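Local coordinates for flavin reductase domain protein (PDB 2QCK), which probably binds FMN and acts as a flavin reductase, passing electrons to a flavin, at residues 20-28 against 37-45. Residues are numbered along the deposited sequence; the frame is centred on the assembly and turned at random.
Sequences HAAGVAIIT and GFTATSVAS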
loop_
_atom_site.group_PDB
_atom_site.type_symbol
_atom_site.label_atom_id
_atom_site.label_comp_id
_atom_site.label_asym_id
_atom_site.label_seq_id
_atom_site.Cartn_x
_atom_site.Cartn_y
_atom_site.Cartn_z
ATOM N N HIS A 20 -1.458 -3.200 -10.347
ATOM C CA HIS A 20 -0.612 -2.725 -9.279
ATOM C C HIS A 20 -0.515 -3.867 -8.273
ATOM O O HIS A 20 -1.526 -4.262 -7.705
ATOM C CB HIS A 20 -1.271 -1.488 -8.673
ATOM C CG HIS A 20 -0.440 -0.785 -7.662
ATOM N ND1 HIS A 20 0.770 -0.195 -7.978
ATOM C CD2 HIS A 20 -0.638 -0.557 -6.345
ATOM C CE1 HIS A 20 1.282 0.358 -6.892
ATOM N NE2 HIS A 20 0.447 0.161 -5.887
ATOM N N ALA A 21 0.679 -4.411 -8.055
ATOM C CA ALA A 21 0.854 -5.528 -7.116
ATOM C C ALA A 21 0.894 -5.018 -5.669
ATOM O O ALA A 21 1.053 -3.816 -5.396
ATOM C CB ALA A 21 2.138 -6.268 -7.438
ATOM N N ALA A 22 0.791 -5.928 -4.706
ATOM C CA ALA A 22 0.732 -5.506 -3.319
ATOM C C ALA A 22 1.188 -6.627 -2.390
ATOM O O ALA A 22 1.047 -7.784 -2.733
ATOM C CB ALA A 22 -0.697 -5.090 -2.986
ATOM N N GLY A 23 1.731 -6.277 -1.236
ATOM C CA GLY A 23 1.986 -7.257 -0.208
ATOM C C GLY A 23 0.733 -7.580 0.546
ATOM O O GLY A 23 -0.186 -6.798 0.548
ATOM N N VAL A 24 0.724 -8.708 1.258
ATOM C CA VAL A 24 -0.489 -9.197 1.913
ATOM C C VAL A 24 -0.233 -9.210 3.416
ATOM O O VAL A 24 0.766 -9.777 3.853
ATOM C CB VAL A 24 -0.899 -10.604 1.366
ATOM C CG1 VAL A 24 -2.239 -11.092 1.987
ATOM C CG2 VAL A 24 -0.988 -10.565 -0.174
ATOM N N ALA A 25 -1.110 -8.535 4.175
ATOM C CA ALA A 25 -1.116 -8.558 5.635
ATOM C C ALA A 25 -2.510 -8.994 6.116
ATOM O O ALA A 25 -3.418 -9.060 5.322
ATOM C CB ALA A 25 -0.754 -7.144 6.196
ATOM N N ILE A 26 -2.661 -9.316 7.406
ATOM C CA ILE A 26 -3.969 -9.532 8.023
ATOM C C ILE A 26 -4.134 -8.655 9.263
ATOM O O ILE A 26 -3.204 -8.542 10.115
ATOM C CB ILE A 26 -4.265 -11.013 8.420
ATOM C CG1 ILE A 26 -4.251 -11.915 7.175
ATOM C CG2 ILE A 26 -5.607 -11.028 9.119
ATOM C CD1 ILE A 26 -4.030 -13.411 7.430
ATOM N N ILE A 27 -5.297 -8.003 9.342
ATOM C CA ILE A 27 -5.642 -7.104 10.465
ATOM C C ILE A 27 -6.574 -7.876 11.355
ATOM O O ILE A 27 -7.460 -8.529 10.849
ATOM C CB ILE A 27 -6.360 -5.830 9.975
ATOM C CG1 ILE A 27 -5.417 -5.017 9.109
ATOM C CG2 ILE A 27 -6.901 -4.958 11.176
ATOM C CD1 ILE A 27 -4.410 -4.209 9.893
ATOM N N THR A 28 -6.365 -7.780 12.663
ATOM C CA THR A 28 -7.230 -8.488 13.649
ATOM C C THR A 28 -7.741 -7.460 14.656
ATOM O O THR A 28 -7.081 -6.465 14.908
ATOM C CB THR A 28 -6.475 -9.565 14.355
ATOM O OG1 THR A 28 -5.287 -8.978 14.984
ATOM C CG2 THR A 28 -6.152 -10.687 13.342
ATOM N N GLY A 37 -11.179 -10.220 11.883
ATOM C CA GLY A 37 -9.926 -9.959 11.170
ATOM C C GLY A 37 -10.118 -10.099 9.690
ATOM O O GLY A 37 -11.082 -10.690 9.247
ATOM N N PHE A 38 -9.198 -9.558 8.907
ATOM C CA PHE A 38 -9.399 -9.591 7.480
ATOM C C PHE A 38 -8.069 -9.398 6.747
ATOM O O PHE A 38 -7.171 -8.735 7.240
ATOM C CB PHE A 38 -10.445 -8.528 7.096
ATOM C CG PHE A 38 -10.122 -7.159 7.602
ATOM C CD1 PHE A 38 -10.452 -6.772 8.918
ATOM C CD2 PHE A 38 -9.433 -6.269 6.809
ATOM C CE1 PHE A 38 -10.130 -5.512 9.409
ATOM C CE2 PHE A 38 -9.090 -5.016 7.298
ATOM C CZ PHE A 38 -9.477 -4.639 8.607
ATOM N N THR A 39 -7.942 -10.035 5.592
ATOM C CA THR A 39 -6.774 -9.911 4.739
ATOM C C THR A 39 -6.844 -8.532 4.141
ATOM O O THR A 39 -7.911 -8.080 3.799
ATOM C CB THR A 39 -6.794 -11.046 3.651
ATOM O OG1 THR A 39 -6.662 -12.287 4.325
ATOM C CG2 THR A 39 -5.659 -10.959 2.580
ATOM N N ALA A 40 -5.686 -7.908 3.926
ATOM C CA ALA A 40 -5.591 -6.552 3.458
ATOM C C ALA A 40 -4.366 -6.401 2.553
ATOM O O ALA A 40 -3.310 -6.955 2.806
ATOM C CB ALA A 40 -5.461 -5.597 4.629
ATOM N N THR A 41 -4.543 -5.696 1.459
ATOM C CA THR A 41 -3.422 -5.347 0.583
ATOM C C THR A 41 -3.024 -3.866 0.639
ATOM O O THR A 41 -2.156 -3.435 -0.129
ATOM C CB THR A 41 -3.756 -5.718 -0.870
ATOM O OG1 THR A 41 -5.077 -5.262 -1.180
ATOM C CG2 THR A 41 -3.721 -7.248 -1.069
ATOM N N SER A 42 -3.587 -3.080 1.545
ATOM C CA SER A 42 -3.298 -1.630 1.560
ATOM C C SER A 42 -2.444 -1.138 2.715
ATOM O O SER A 42 -2.240 0.069 2.888
ATOM C CB SER A 42 -4.603 -0.845 1.529
ATOM O OG SER A 42 -5.464 -1.191 2.605
ATOM N N VAL A 43 -1.921 -2.053 3.500
ATOM C CA VAL A 43 -1.207 -1.680 4.692
ATOM C C VAL A 43 0.065 -1.010 4.178
ATOM O O VAL A 43 0.687 -1.561 3.280
ATOM C CB VAL A 43 -0.871 -2.910 5.569
ATOM C CG1 VAL A 43 0.127 -2.550 6.619
ATOM C CG2 VAL A 43 -2.169 -3.503 6.231
ATOM N N ALA A 44 0.411 0.151 4.726
ATOM C CA ALA A 44 1.605 0.942 4.308
ATOM C C ALA A 44 2.131 1.619 5.527
ATOM O O ALA A 44 1.377 2.074 6.385
ATOM C CB ALA A 44 1.247 1.978 3.300
ATOM N N SER A 45 3.442 1.696 5.593
ATOM C CA SER A 45 4.125 2.548 6.541
ATOM C C SER A 45 3.774 4.034 6.366
ATOM O O SER A 45 3.732 4.526 5.230
ATOM C CB SER A 45 5.617 2.366 6.314
ATOM O OG SER A 45 6.275 2.972 7.380
HETATM O O HOH W 1 -1.258 -4.983 2.885
#
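Ala25 and Ile27 pair with Ala40 and Phe38 in an antiparallel beta hairpin, strands 22-31 and 34-40, within the antiparallel sheet of the flavin reductase-like domain. Both are hydrogen-bonded pairs. Ala25 N reaches Ala40 O almost straight, at 3.0 Å and 176°, and Ala40 N returns a bond to Ala25 O. Ile27 N gives its hydrogen to Phe38 O at 2.9 Å.

Apolar contacts lie on the sheet face that carries Ala25, Ile27 and Phe38. Phe38 chi1 of 53° sets CG between its own N and carbonyl carbon, and this lays the ring alongside Ile27. Ile27 CB sits over one face of the Phe38 ring, 3.9 Å from its centroid, in a CH-pi contact. Phe55 of strand 51-58 touches both side chains. A serine in place of Phe38 would probably lose the ring face over Ile27 CB and CG2 and open a gap beside them. Ala25 CB meets Val43 CG2 at 3.9 Å.

At the break in strand 22-31, Val24 CG1 packs tightly on Thr39 CG2, 3.5 Å away. Thr39 OG1 hydrogen-bonds to Ala86 O.

Beyond Ala40 the chain turns away, and one water links the two segments. It donates to Gly23 O and Ala40 O and accepts from Val43 N at 3.1 Å.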